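Local atomic coordinates of Hydrogenase/urease maturation factor HypB (PDB entry 4LPS), a protein that hydrolyses GTP slowly and uses this activity to help insert nickel into [NiFe]-hydrogenase, and is also required for maturation of urease. Residues C106-S111 / I134-N139. Sequence-based numbering, arbitrary orientation.
With NI (nickel (II) ion), chain F; MG (magnesium ion), chain C; PO4 (phosphate ion), chain E.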
loop_
_atom_site.group_PDB
_atom_site.type_symbol
_atom_site.label_atom_id
_atom_site.label_comp_id
_atom_site.label_asym_id
_atom_site.label_seq_id
_atom_site.Cartn_x
_atom_site.Cartn_y
_atom_site.Cartn_z
ATOM N N CYS A 106 -8.002 11.843 8.015
ATOM C CA CYS A 106 -6.584 11.495 7.987
ATOM C C CYS A 106 -6.338 10.080 7.487
ATOM O O CYS A 106 -5.230 9.554 7.609
ATOM C CB CYS A 106 -5.990 11.645 9.383
ATOM S SG CYS A 106 -6.722 10.525 10.608
ATOM N N HIS A 107 -7.368 9.476 6.911
ATOM C CA HIS A 107 -7.339 8.060 6.591
ATOM C C HIS A 107 -8.439 7.732 5.599
ATOM O O HIS A 107 -9.367 8.522 5.410
ATOM C CB HIS A 107 -7.522 7.230 7.861
ATOM C CG HIS A 107 -8.846 7.447 8.524
ATOM N ND1 HIS A 107 -9.058 8.432 9.464
ATOM C CD2 HIS A 107 -10.039 6.826 8.355
ATOM C CE1 HIS A 107 -10.319 8.397 9.858
ATOM N NE2 HIS A 107 -10.934 7.432 9.202
ATOM N N LEU A 108 -8.338 6.570 4.967
ATOM C CA LEU A 108 -9.416 6.085 4.124
ATOM C C LEU A 108 -10.347 5.180 4.922
ATOM O O LEU A 108 -9.931 4.539 5.890
ATOM C CB LEU A 108 -8.860 5.341 2.908
ATOM C CG LEU A 108 -8.180 6.249 1.879
ATOM C CD1 LEU A 108 -7.635 5.446 0.705
ATOM C CD2 LEU A 108 -9.140 7.330 1.398
ATOM N N GLU A 109 -11.607 5.138 4.509
ATOM C CA GLU A 109 -12.569 4.197 5.066
ATOM C C GLU A 109 -13.203 3.398 3.932
ATOM O O GLU A 109 -13.216 3.850 2.786
ATOM C CB GLU A 109 -13.630 4.930 5.892
ATOM C CG GLU A 109 -13.068 5.605 7.134
ATOM C CD GLU A 109 -14.081 6.489 7.827
ATOM O OE1 GLU A 109 -13.765 7.025 8.911
ATOM O OE2 GLU A 109 -15.191 6.657 7.280
ATOM N N ALA A 110 -13.717 2.214 4.251
ATOM C CA ALA A 110 -14.237 1.302 3.235
ATOM C C ALA A 110 -15.327 1.930 2.368
ATOM O O ALA A 110 -15.387 1.676 1.165
ATOM C CB ALA A 110 -14.760 0.037 3.892
ATOM N N SER A 111 -16.187 2.738 2.978
ATOM C CA SER A 111 -17.245 3.422 2.241
ATOM C C SER A 111 -16.686 4.385 1.189
ATOM O O SER A 111 -17.342 4.654 0.182
ATOM C CB SER A 111 -18.164 4.165 3.212
ATOM O OG SER A 111 -17.432 5.073 4.015
ATOM N N ILE A 134 -4.615 0.383 -3.323
ATOM C CA ILE A 134 -5.038 1.528 -2.535
ATOM C C ILE A 134 -3.820 2.223 -1.940
ATOM O O ILE A 134 -3.087 1.627 -1.145
ATOM C CB ILE A 134 -6.005 1.104 -1.404
ATOM C CG1 ILE A 134 -7.250 0.436 -1.994
ATOM C CG2 ILE A 134 -6.396 2.296 -0.544
ATOM C CD1 ILE A 134 -8.113 -0.268 -0.967
ATOM N N GLU A 135 -3.580 3.467 -2.344
ATOM C CA GLU A 135 -2.569 4.277 -1.675
ATOM C C GLU A 135 -3.246 5.151 -0.633
ATOM O O GLU A 135 -3.955 6.102 -0.963
ATOM C CB GLU A 135 -1.766 5.131 -2.665
ATOM C CG GLU A 135 -0.593 5.841 -1.985
ATOM C CD GLU A 135 0.155 6.804 -2.884
ATOM O OE1 GLU A 135 0.480 7.918 -2.421
ATOM O OE2 GLU A 135 0.423 6.452 -4.051
ATOM N N ASN A 136 -3.044 4.798 0.630
ATOM C CA ASN A 136 -3.721 5.472 1.724
ATOM C C ASN A 136 -3.173 6.869 1.988
ATOM O O ASN A 136 -2.098 7.232 1.506
ATOM C CB ASN A 136 -3.624 4.630 2.997
ATOM C CG ASN A 136 -4.920 4.608 3.778
ATOM O OD1 ASN A 136 -5.508 5.657 4.050
ATOM N ND2 ASN A 136 -5.379 3.413 4.137
ATOM N N VAL A 137 -3.945 7.654 2.735
ATOM C CA VAL A 137 -3.516 8.963 3.215
ATOM C C VAL A 137 -2.204 8.845 3.986
ATOM O O VAL A 137 -2.031 7.920 4.786
ATOM C CB VAL A 137 -4.588 9.603 4.120
ATOM C CG1 VAL A 137 -4.128 10.963 4.630
ATOM C CG2 VAL A 137 -5.906 9.730 3.365
ATOM N N GLY A 138 -1.275 9.762 3.730
ATOM C CA GLY A 138 -0.032 9.793 4.481
ATOM C C GLY A 138 -0.298 10.000 5.960
ATOM O O GLY A 138 -0.754 11.069 6.375
ATOM N N ASN A 139 -0.002 8.966 6.744
ATOM C CA ASN A 139 -0.328 8.914 8.166
ATOM C C ASN A 139 0.132 7.570 8.726
ATOM O O ASN A 139 -0.257 6.519 8.213
ATOM C CB ASN A 139 -1.832 9.115 8.383
ATOM C CG ASN A 139 -2.208 9.232 9.851
ATOM O OD1 ASN A 139 -1.368 9.091 10.739
ATOM N ND2 ASN A 139 -3.476 9.521 10.108
HETATM NI NI NI F . -5.770 10.975 12.578
HETATM MG MG MG C . 1.751 9.967 -2.760
HETATM P P PO4 E . 1.163 11.037 0.629
HETATM O O1 PO4 E . -0.276 10.633 0.823
HETATM O O2 PO4 E . 1.517 10.891 -0.829
HETATM O O3 PO4 E . 1.344 12.472 1.052
HETATM O O4 PO4 E . 2.048 10.147 1.461
HETATM O O HOH W 1 -7.271 3.806 6.155
HETATM O O HOH W 2 3.033 11.788 -3.166
#
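Asn-139 and Asn-136 reach across from 134-139 to bind the backbone of 106-108. The Asn-139 amide, its CG anti to the backbone N (chi1 -173°), sends ND2 almost straight to Cys-106 O (3.1 Å); the oxygen lies in the amide plane, whereas the donor stands above the carbonyl plane. Val-141 N binds OD1, so the amide is held at both ends. Asn-136 OD1 accepts two N-H groups on in-plane lone pairs, both bonds bent: Leu-108 N at 3.1 Å and Val-137 N at 2.9 Å. Asn-136 ND2 meets a water that donates to Leu-108 O, and is held further by Asn-50. Between the two asparagines, Val-137 sets CG1 against Cys-106 O and CG2 against His-107 N; beyond Asn-136, toward the strand, Leu-108 CD1 packs on Ile-134 CG2 (3.6 Å).

Cys-106 SG binds nickel at 2.2 Å, together with Cys-142. His-107 ND1 points in its ring plane at that sulfur (3.3 Å), a second-shell place consistent with its being an essential nickel ligand only without nucleotide; NE2 binds Glu-109 OE1, and Tyr-146 stacks on the ring. Glu-135 OE1 binds magnesium (2.4 Å), with Thr-60, Asp-86 and a separate phosphate ion, so 134-139 runs from a magnesium ligand to Asn-139, which holds the backbone of a nickel ligand. Strand 131-135, flanked by strands 47-52 and 74-80, runs into this contact; 106-109 leads into helix 110-122, whose start packs on helix 29-43.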